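Local coordinates for nitrogenase molybdenum-iron protein alpha chain (Clostridium pasteurianum, PDB 4WES) that forms, with the beta chain, the nitrogenase component that reduces dinitrogen to ammonia on its iron-molybdenum cofactor, at residues Q261-S265 and F369-D374; I279-K283 and V422-Y427; D361-F367 and H435-I441. All coordinates share one frame; numbering follows the deposited sequence.

Contact 1. Residues Q261-S265 and F369-D374; sequences QCHRS and FAHRDD. With ICS (iron-sulfur-molybdenum cluster with interstitial carbon), chain F.
Arg264 and His263, at the start of helix 263-277, meet the two carboxylates of Asp373 and Asp374. Hydrogen bonds, two of them salt bridges, carry most of the contact. Arg264 NH1 gives a hydrogen bond and salt bridge to Asp374 OD2 at 2.8 Å, on the syn side of the carboxylate and within the guanidinium plane. A weak one, also a salt bridge, goes from Arg264 NH1 to Asp373 OD2, 3.3 Å away. His263 ND1 donates to Asp374 OD1 at 2.8 Å from the edge of its ring. Two waters complete the network: one joins Arg264 N to Asp374 OD1, the other joins Arg264 NH2 to Asp373 OD2.

Stacking is the second kind. The Arg264 chain bends at chi2 (67°) and chi3 (-83°), which lays its guanidinium flat on the His371 ring, centres 3.5 Å apart. His371 NE2 is hydrogen-bonded to Ser183 OG of helix 182-196, which helps fix the rotation of the ring.

The third kind involves the cofactor. Cys262 SG binds iron FE1 at 2.3 Å and, as N-cap of the helix, accepts from Ser265 N. Phe369 brings CZ to within 3.4 Å of cofactor sulfur S2B.

Asp374 OD1 takes His263 ND1 and a water; OD2 takes Arg264 NH1 and, on its anti lone pair, His371 N. This probably keeps the buried carboxylate ionised.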
loop_
_atom_site.group_PDB
_atom_site.type_symbol
_atom_site.label_atom_id
_atom_site.label_comp_id
_atom_site.label_asym_id
_atom_site.label_seq_id
_atom_site.Cartn_x
_atom_site.Cartn_y
_atom_site.Cartn_z
ATOM N N GLN A 261 7.532 -27.254 32.173
ATOM C CA GLN A 261 6.867 -27.319 30.872
ATOM C C GLN A 261 7.838 -27.899 29.824
ATOM O O GLN A 261 7.605 -28.982 29.329
ATOM C CB GLN A 261 6.330 -25.935 30.460
ATOM C CG GLN A 261 5.652 -25.885 29.086
ATOM C CD GLN A 261 4.408 -26.711 29.019
ATOM O OE1 GLN A 261 3.566 -26.639 29.921
ATOM N NE2 GLN A 261 4.250 -27.462 27.933
ATOM N N CYS A 262 8.918 -27.187 29.547
ATOM C CA CYS A 262 9.966 -27.725 28.693
ATOM C C CYS A 262 10.976 -28.495 29.544
ATOM O O CYS A 262 11.806 -27.879 30.242
ATOM C CB CYS A 262 10.702 -26.625 27.927
ATOM S SG CYS A 262 12.038 -27.350 26.993
ATOM N N HIS A 263 10.903 -29.824 29.515
ATOM C CA HIS A 263 11.859 -30.606 30.279
ATOM C C HIS A 263 13.294 -30.372 29.831
ATOM O O HIS A 263 14.208 -30.191 30.650
ATOM C CB HIS A 263 11.510 -32.096 30.204
ATOM C CG HIS A 263 12.523 -32.976 30.852
ATOM N ND1 HIS A 263 13.509 -33.634 30.143
ATOM C CD2 HIS A 263 12.722 -33.301 32.158
ATOM C CE1 HIS A 263 14.259 -34.320 30.992
ATOM N NE2 HIS A 263 13.815 -34.128 32.226
ATOM N N ARG A 264 13.542 -30.425 28.521
ATOM C CA ARG A 264 14.894 -30.423 28.028
ATOM C C ARG A 264 15.675 -29.184 28.477
ATOM O O ARG A 264 16.831 -29.287 28.893
ATOM C CB ARG A 264 14.877 -30.513 26.477
ATOM C CG ARG A 264 16.228 -30.526 25.799
ATOM C CD ARG A 264 17.075 -31.755 26.056
ATOM N NE ARG A 264 17.830 -31.705 27.308
ATOM C CZ ARG A 264 17.907 -32.651 28.225
ATOM N NH1 ARG A 264 17.143 -33.724 28.201
ATOM N NH2 ARG A 264 18.731 -32.460 29.248
ATOM N N SER A 265 15.066 -27.993 28.339
ATOM C CA SER A 265 15.832 -26.787 28.536
ATOM C C SER A 265 16.051 -26.418 29.998
ATOM O O SER A 265 16.983 -25.664 30.285
ATOM C CB SER A 265 15.186 -25.574 27.856
ATOM O OG SER A 265 13.947 -25.223 28.471
ATOM N N PHE A 369 17.058 -32.038 18.908
ATOM C CA PHE A 369 18.215 -32.061 19.821
ATOM C C PHE A 369 17.899 -32.603 21.206
ATOM O O PHE A 369 18.717 -32.494 22.120
ATOM C CB PHE A 369 18.813 -30.629 19.928
ATOM C CG PHE A 369 17.801 -29.581 20.313
ATOM C CD1 PHE A 369 17.239 -29.538 21.585
ATOM C CD2 PHE A 369 17.392 -28.657 19.379
ATOM C CE1 PHE A 369 16.252 -28.659 21.882
ATOM C CE2 PHE A 369 16.411 -27.731 19.695
ATOM C CZ PHE A 369 15.817 -27.757 20.924
ATOM N N ALA A 370 16.714 -33.188 21.382
ATOM C CA ALA A 370 16.370 -33.787 22.657
ATOM C C ALA A 370 17.324 -34.940 22.964
ATOM O O ALA A 370 18.005 -35.475 22.094
ATOM C CB ALA A 370 14.936 -34.293 22.635
ATOM N N HIS A 371 17.320 -35.355 24.225
ATOM C CA HIS A 371 18.169 -36.420 24.679
ATOM C C HIS A 371 17.331 -37.701 24.834
ATOM O O HIS A 371 16.099 -37.661 24.756
ATOM C CB HIS A 371 18.870 -36.069 26.001
ATOM C CG HIS A 371 19.711 -34.831 25.945
ATOM N ND1 HIS A 371 20.519 -34.474 27.000
ATOM C CD2 HIS A 371 19.815 -33.822 25.047
ATOM C CE1 HIS A 371 21.103 -33.319 26.736
ATOM N NE2 HIS A 371 20.696 -32.895 25.560
ATOM N N ARG A 372 17.992 -38.828 25.127
ATOM C CA ARG A 372 17.253 -40.083 25.254
ATOM C C ARG A 372 16.155 -39.981 26.303
ATOM O O ARG A 372 15.098 -40.596 26.134
ATOM C CB ARG A 372 18.193 -41.240 25.580
ATOM C CG ARG A 372 18.965 -41.763 24.371
ATOM C CD ARG A 372 19.799 -42.975 24.733
ATOM N NE ARG A 372 18.955 -44.055 25.223
ATOM C CZ ARG A 372 19.254 -44.823 26.247
ATOM N NH1 ARG A 372 20.453 -44.782 26.807
ATOM N NH2 ARG A 372 18.347 -45.666 26.688
ATOM N N ASP A 373 16.378 -39.233 27.392
ATOM C CA ASP A 373 15.357 -39.107 28.425
ATOM C C ASP A 373 14.074 -38.439 27.924
ATOM O O ASP A 373 12.965 -38.718 28.449
ATOM C CB ASP A 373 15.876 -38.438 29.715
ATOM C CG ASP A 373 16.801 -37.242 29.487
ATOM O OD1 ASP A 373 17.726 -37.301 28.665
ATOM O OD2 ASP A 373 16.623 -36.273 30.250
ATOM N N ASP A 374 14.185 -37.488 26.998
ATOM C CA ASP A 374 12.981 -36.866 26.439
ATOM C C ASP A 374 12.186 -37.845 25.578
ATOM O O ASP A 374 10.961 -37.745 25.496
ATOM C CB ASP A 374 13.342 -35.637 25.630
ATOM C CG ASP A 374 14.115 -34.630 26.465
ATOM O OD1 ASP A 374 13.504 -34.002 27.350
ATOM O OD2 ASP A 374 15.333 -34.540 26.239
HETATM FE FE1 ICS F . 12.144 -26.010 25.149
HETATM MO MO1 ICS F . 12.344 -23.360 18.720
HETATM FE FE2 ICS F . 13.750 -25.190 23.196
HETATM FE FE3 ICS F . 11.453 -23.903 23.658
HETATM FE FE4 ICS F . 11.431 -26.367 22.663
HETATM FE FE5 ICS F . 11.528 -25.406 20.269
HETATM FE FE6 ICS F . 13.794 -24.188 20.821
HETATM FE FE7 ICS F . 11.551 -22.964 21.246
HETATM C CX ICS F . 12.231 -24.717 21.994
HETATM S S1A ICS F . 13.261 -27.351 23.645
HETATM S S1B ICS F . 13.401 -25.425 19.011
HETATM S S2A ICS F . 13.240 -24.039 25.085
HETATM S S2B ICS F . 15.559 -24.601 22.041
HETATM S S3A ICS F . 10.520 -27.332 20.869
HETATM S S3B ICS F . 13.408 -22.044 20.385
HETATM S S4A ICS F . 10.043 -25.558 24.301
HETATM S S4B ICS F . 10.215 -23.707 19.632
HETATM S S5A ICS F . 10.633 -21.942 22.969
HETATM O O HOH W 1 11.753 -31.994 26.679
HETATM O O HOH W 2 18.405 -34.553 31.360
#

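Contact 2. Residues I279-K283 and V422-Y427; sequences IPWIK and VPLSSY
Edge strand 281-283 of a parallel four-stranded sheet pairs here with the loop 422-427 through a single beta bridge, Ile282 with Leu424. The loop makes an inverse gamma turn centred on Pro423. Two backbone bonds hold the bridge. Ser425 N donates to Trp281 O at 2.8 Å, and Lys283 N donates to Pro423 O at 3.2 Å. Pro423 O is also met by Ile282 CA in a CA-H...O contact of 3.2 Å.

Side chains pack around the bridge. Ile282 CG2 lies 3.6 Å from Leu424 CD2 and also reaches Val422 CG1. Pro280 CB touches the same Leu424 methyl. Helix 289-303 backs this apolar group, with Met299 against Ile282.

Trp281 CG sits between its backbone N and carbonyl carbon (chi1 62°), and from there the indole lies over the Ser425-Ser426 backbone. Ser425 CA sits over one indole face, 3.6 Å from the centroid of the six-membered ring, in a CH-pi contact. Ser425 OG is hydrogen-bonded to Glu274 OE1 of helix 263-277.

Lys283 is bent at chi2 and chi4 and runs over the Tyr427 ring. Its NZ is hydrogen-bonded to the backbone oxygens of Gln261 and Val260. Tyr427 OH is hydrogen-bonded to His349 ND1. Between these polar ends the lysine methylenes cover the tyrosine. In a CH-pi contact Lys283 CE lies over one face of the Tyr427 ring, offset toward the rim, 3.6 Å from its CE1.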
loop_
_atom_site.group_PDB
_atom_site.type_symbol
_atom_site.label_atom_id
_atom_site.label_comp_id
_atom_site.label_asym_id
_atom_site.label_seq_id
_atom_site.Cartn_x
_atom_site.Cartn_y
_atom_site.Cartn_z
ATOM N N ILE A 279 12.798 -27.815 46.992
ATOM C CA ILE A 279 11.592 -27.534 46.229
ATOM C C ILE A 279 11.339 -28.647 45.225
ATOM O O ILE A 279 12.176 -28.884 44.342
ATOM C CB ILE A 279 11.701 -26.176 45.535
ATOM C CG1 ILE A 279 11.921 -25.029 46.536
ATOM C CG2 ILE A 279 10.477 -25.917 44.661
ATOM C CD1 ILE A 279 12.446 -23.759 45.909
ATOM N N PRO A 280 10.190 -29.339 45.336
ATOM C CA PRO A 280 9.869 -30.411 44.388
ATOM C C PRO A 280 9.447 -29.845 43.057
ATOM O O PRO A 280 9.070 -28.679 42.940
ATOM C CB PRO A 280 8.713 -31.137 45.073
ATOM C CG PRO A 280 8.059 -30.093 45.906
ATOM C CD PRO A 280 9.135 -29.153 46.347
ATOM N N TRP A 281 9.498 -30.689 42.036
ATOM C CA TRP A 281 8.973 -30.309 40.729
ATOM C C TRP A 281 8.065 -31.393 40.193
ATOM O O TRP A 281 8.213 -32.561 40.532
ATOM C CB TRP A 281 10.069 -29.983 39.737
ATOM C CG TRP A 281 11.059 -31.052 39.348
ATOM C CD1 TRP A 281 12.217 -31.374 40.002
ATOM C CD2 TRP A 281 10.998 -31.907 38.199
ATOM N NE1 TRP A 281 12.906 -32.333 39.300
ATOM C CE2 TRP A 281 12.173 -32.679 38.191
ATOM C CE3 TRP A 281 10.072 -32.074 37.163
ATOM C CZ2 TRP A 281 12.436 -33.628 37.206
ATOM C CZ3 TRP A 281 10.342 -32.994 36.190
ATOM C CH2 TRP A 281 11.520 -33.733 36.203
ATOM N N ILE A 282 7.104 -30.981 39.361
ATOM C CA ILE A 282 6.309 -31.913 38.594
ATOM C C ILE A 282 6.429 -31.537 37.147
ATOM O O ILE A 282 6.547 -30.367 36.780
ATOM C CB ILE A 282 4.809 -31.942 38.984
ATOM C CG1 ILE A 282 4.154 -30.557 38.897
ATOM C CG2 ILE A 282 4.615 -32.547 40.343
ATOM C CD1 ILE A 282 2.642 -30.636 38.928
ATOM N N LYS A 283 6.419 -32.555 36.277
ATOM C CA LYS A 283 6.213 -32.259 34.864
ATOM C C LYS A 283 4.826 -31.717 34.668
ATOM O O LYS A 283 3.877 -32.227 35.222
ATOM C CB LYS A 283 6.422 -33.534 34.038
ATOM C CG LYS A 283 6.407 -33.310 32.517
ATOM C CD LYS A 283 7.649 -32.556 32.056
ATOM C CE LYS A 283 7.594 -32.132 30.592
ATOM N NZ LYS A 283 6.441 -31.254 30.257
ATOM N N VAL A 422 1.021 -38.699 40.055
ATOM C CA VAL A 422 1.522 -37.345 39.956
ATOM C C VAL A 422 2.998 -37.425 39.563
ATOM O O VAL A 422 3.758 -38.168 40.200
ATOM C CB VAL A 422 1.351 -36.622 41.304
ATOM C CG1 VAL A 422 1.941 -35.225 41.248
ATOM C CG2 VAL A 422 -0.118 -36.561 41.705
ATOM N N PRO A 423 3.414 -36.681 38.518
ATOM C CA PRO A 423 4.761 -36.844 37.952
ATOM C C PRO A 423 5.795 -36.004 38.718
ATOM O O PRO A 423 6.435 -35.096 38.166
ATOM C CB PRO A 423 4.590 -36.374 36.517
ATOM C CG PRO A 423 3.520 -35.320 36.616
ATOM C CD PRO A 423 2.553 -35.842 37.661
ATOM N N LEU A 424 5.914 -36.298 40.020
ATOM C CA LEU A 424 6.916 -35.651 40.861
ATOM C C LEU A 424 8.318 -36.104 40.440
ATOM O O LEU A 424 8.638 -37.293 40.458
ATOM C CB LEU A 424 6.653 -35.950 42.337
ATOM C CG LEU A 424 5.605 -35.080 43.005
ATOM C CD1 LEU A 424 5.042 -35.728 44.236
ATOM C CD2 LEU A 424 6.178 -33.711 43.360
ATOM N N SER A 425 9.137 -35.130 40.088
ATOM C CA SER A 425 10.521 -35.364 39.660
ATOM C C SER A 425 10.607 -36.465 38.630
ATOM O O SER A 425 11.509 -37.276 38.663
ATOM C CB SER A 425 11.398 -35.639 40.892
ATOM O OG SER A 425 11.203 -34.584 41.831
ATOM N N SER A 426 9.675 -36.472 37.685
ATOM C CA SER A 426 9.671 -37.519 36.682
ATOM C C SER A 426 9.128 -36.986 35.376
ATOM O O SER A 426 8.483 -35.930 35.313
ATOM C CB SER A 426 8.900 -38.718 37.174
ATOM O OG SER A 426 7.571 -38.393 37.339
ATOM N N TYR A 427 9.444 -37.700 34.289
ATOM C CA TYR A 427 8.953 -37.374 32.947
ATOM C C TYR A 427 8.995 -38.646 32.156
ATOM O O TYR A 427 10.078 -39.208 31.952
ATOM C CB TYR A 427 9.831 -36.326 32.292
ATOM C CG TYR A 427 9.471 -35.923 30.860
ATOM C CD1 TYR A 427 8.149 -35.856 30.434
ATOM C CD2 TYR A 427 10.458 -35.594 29.953
ATOM C CE1 TYR A 427 7.838 -35.449 29.159
ATOM C CE2 TYR A 427 10.153 -35.184 28.664
ATOM C CZ TYR A 427 8.844 -35.119 28.265
ATOM O OH TYR A 427 8.542 -34.655 26.992
#

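Contact 3. Residues D361-F367 and H435-I441; sequences DSLVAGF and HDGTILI
Val364 and Ile439 mark the tight part of this contact, where strands 361-367 and 439-441 run parallel. Their side chains lie side by side and point the same way, with Val364 CG2 3.5 Å from Ile439 CG2. Val364 CG1 also meets Ile441 CD1, and helix 446-456 covers Val364 and Ile441 through Val452. Ala365 and Leu440 point to the other face of the sheet, where Met430 of helix 430-433 touches each. Three backbone bonds run between the strands. Ile439 N donates to Leu363 O, Ala365 N to Ile439 O at 3.0 Å, and Ile441 N to Ala365 O. At Gly366 the strands stay close: its CA makes a CA-H...O contact with Ile441 O at 3.2 Å.

The other end is more open and more polar. A type II beta turn from His435 to Thr438 leads into strand 439-441, and its residues His435, Asp436 and Gly437 are exposed. Here a histidine-carboxylate hydrogen bond joins the segments, with Leu363 CD2 at the ring edge. His435 NE2 donates to Asp361 OD1, meeting the oxygen on the syn side. The ring is held at its other nitrogen too, since ND1 donates to Asp436 O. Thr438 OG1 donates to His435 O and so braces the turn. That oxygen lies between the backbone N and carbonyl carbon of Thr438 (chi1 61°), which turns CG2 over one face of the His435 ring, toward its rim. One water bridges Ser362 O and His435 N; a second binds Leu363 O and, weakly, Gly437 O. The two segments supply neighbouring parallel strands of a mixed five-stranded sheet, covered by helices on both faces, as in an alpha/beta domain.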
loop_
_atom_site.group_PDB
_atom_site.type_symbol
_atom_site.label_atom_id
_atom_site.label_comp_id
_atom_site.label_asym_id
_atom_site.label_seq_id
_atom_site.Cartn_x
_atom_site.Cartn_y
_atom_site.Cartn_z
ATOM N N ASP A 361 -4.359 -38.183 13.942
ATOM C CA ASP A 361 -3.492 -39.299 14.239
ATOM C C ASP A 361 -2.044 -38.926 13.963
ATOM O O ASP A 361 -1.661 -38.743 12.794
ATOM C CB ASP A 361 -3.935 -40.480 13.351
ATOM C CG ASP A 361 -3.109 -41.716 13.530
ATOM O OD1 ASP A 361 -2.197 -41.760 14.375
ATOM O OD2 ASP A 361 -3.411 -42.702 12.793
ATOM N N SER A 362 -1.235 -38.813 15.023
ATOM C CA SER A 362 0.168 -38.489 14.897
ATOM C C SER A 362 0.994 -39.720 14.590
ATOM O O SER A 362 1.155 -40.589 15.434
ATOM C CB SER A 362 0.688 -37.780 16.141
ATOM O OG SER A 362 -0.024 -36.573 16.343
ATOM N N LEU A 363 1.512 -39.798 13.374
ATOM C CA LEU A 363 2.180 -41.012 12.896
ATOM C C LEU A 363 3.684 -40.980 13.020
ATOM O O LEU A 363 4.323 -42.032 13.041
ATOM C CB LEU A 363 1.820 -41.218 11.424
ATOM C CG LEU A 363 0.343 -41.520 11.180
ATOM C CD1 LEU A 363 0.070 -41.796 9.706
ATOM C CD2 LEU A 363 -0.061 -42.720 12.017
ATOM N N VAL A 364 4.250 -39.773 13.045
ATOM C CA VAL A 364 5.686 -39.566 13.009
ATOM C C VAL A 364 5.986 -38.432 13.986
ATOM O O VAL A 364 5.293 -37.410 13.953
ATOM C CB VAL A 364 6.146 -39.114 11.599
ATOM C CG1 VAL A 364 7.627 -38.797 11.626
ATOM C CG2 VAL A 364 5.796 -40.145 10.533
ATOM N N ALA A 365 7.006 -38.598 14.814
ATOM C CA ALA A 365 7.452 -37.507 15.665
ATOM C C ALA A 365 8.937 -37.586 15.871
ATOM O O ALA A 365 9.547 -38.658 15.838
ATOM C CB ALA A 365 6.751 -37.543 17.004
ATOM N N GLY A 366 9.561 -36.427 16.098
ATOM C CA GLY A 366 10.984 -36.403 16.375
ATOM C C GLY A 366 11.372 -35.074 16.957
ATOM O O GLY A 366 10.590 -34.113 16.952
ATOM N N PHE A 367 12.607 -35.006 17.423
ATOM C CA PHE A 367 13.206 -33.800 17.928
ATOM C C PHE A 367 14.516 -33.513 17.247
ATOM O O PHE A 367 15.264 -34.436 16.885
ATOM C CB PHE A 367 13.499 -33.957 19.416
ATOM C CG PHE A 367 12.297 -34.057 20.315
ATOM C CD1 PHE A 367 11.385 -33.012 20.453
ATOM C CD2 PHE A 367 12.110 -35.201 21.101
ATOM C CE1 PHE A 367 10.331 -33.092 21.355
ATOM C CE2 PHE A 367 11.060 -35.261 22.018
ATOM C CZ PHE A 367 10.175 -34.215 22.128
ATOM N N HIS A 435 1.168 -43.908 19.752
ATOM C CA HIS A 435 0.529 -45.198 19.621
ATOM C C HIS A 435 1.403 -46.206 18.881
ATOM O O HIS A 435 2.431 -45.881 18.310
ATOM C CB HIS A 435 -0.863 -45.066 19.037
ATOM C CG HIS A 435 -0.888 -44.663 17.610
ATOM N ND1 HIS A 435 -0.597 -45.552 16.587
ATOM C CD2 HIS A 435 -1.281 -43.517 17.008
ATOM C CE1 HIS A 435 -0.759 -44.943 15.419
ATOM N NE2 HIS A 435 -1.166 -43.706 15.648
ATOM N N ASP A 436 1.003 -47.469 18.956
ATOM C CA ASP A 436 1.773 -48.528 18.326
ATOM C C ASP A 436 1.797 -48.338 16.810
ATOM O O ASP A 436 0.818 -47.864 16.227
ATOM C CB ASP A 436 1.194 -49.899 18.679
ATOM C CG ASP A 436 1.465 -50.294 20.126
ATOM O OD1 ASP A 436 2.325 -49.662 20.777
ATOM O OD2 ASP A 436 0.812 -51.257 20.622
ATOM N N GLY A 437 2.931 -48.674 16.195
ATOM C CA GLY A 437 3.114 -48.555 14.752
ATOM C C GLY A 437 3.622 -47.221 14.226
ATOM O O GLY A 437 3.717 -46.998 13.027
ATOM N N THR A 438 3.964 -46.333 15.155
ATOM C CA THR A 438 4.473 -45.004 14.845
ATOM C C THR A 438 6.004 -44.992 14.804
ATOM O O THR A 438 6.663 -45.905 15.307
ATOM C CB THR A 438 3.909 -43.968 15.849
ATOM O OG1 THR A 438 4.324 -44.295 17.170
ATOM C CG2 THR A 438 2.405 -43.883 15.716
ATOM N N ILE A 439 6.550 -43.937 14.214
ATOM C CA ILE A 439 7.972 -43.831 14.036
ATOM C C ILE A 439 8.517 -42.561 14.664
ATOM O O ILE A 439 7.892 -41.505 14.605
ATOM C CB ILE A 439 8.347 -43.940 12.536
ATOM C CG1 ILE A 439 9.853 -44.126 12.272
ATOM C CG2 ILE A 439 7.762 -42.802 11.727
ATOM C CD1 ILE A 439 10.138 -44.596 10.867
ATOM N N LEU A 440 9.710 -42.700 15.251
ATOM C CA LEU A 440 10.435 -41.591 15.817
ATOM C C LEU A 440 11.699 -41.375 15.005
ATOM O O LEU A 440 12.395 -42.331 14.680
ATOM C CB LEU A 440 10.789 -41.890 17.272
ATOM C CG LEU A 440 9.557 -41.930 18.182
ATOM C CD1 LEU A 440 8.937 -43.303 18.284
ATOM C CD2 LEU A 440 9.776 -41.295 19.544
ATOM N N ILE A 441 11.986 -40.094 14.710
ATOM C CA ILE A 441 13.174 -39.744 13.928
ATOM C C ILE A 441 13.921 -38.601 14.631
ATOM O O ILE A 441 13.470 -37.451 14.656
ATOM C CB ILE A 441 12.832 -39.302 12.490
ATOM C CG1 ILE A 441 11.976 -40.357 11.760
ATOM C CG2 ILE A 441 14.129 -39.024 11.750
ATOM C CD1 ILE A 441 11.468 -39.887 10.409
HETATM O O HOH W 3 0.999 -41.329 18.166
HETATM O O HOH W 4 4.098 -44.172 11.007
#

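In the fold
Along the chain 261-265, 279-283 and 361-367 come first; their partners 369-374, 422-427 and 435-441 follow in the same order, so each contact crosses the others. Contacts 1 and 2 have centres about 14 Å apart and touch where Tyr427 packs on His263. Helix 263-277 leads from contact 1 to strand 281-283 of contact 2. Contact 3 has its centre about 17 Å from that of contact 1, and its strand 361-367 is followed by helix 372-376. The centres of contacts 2 and 3 lie about 25 Å apart, in different sheets, one parallel and one mixed. Contact 1 touches both others and so links the two sheet regions beside the iron-molybdenum cofactor.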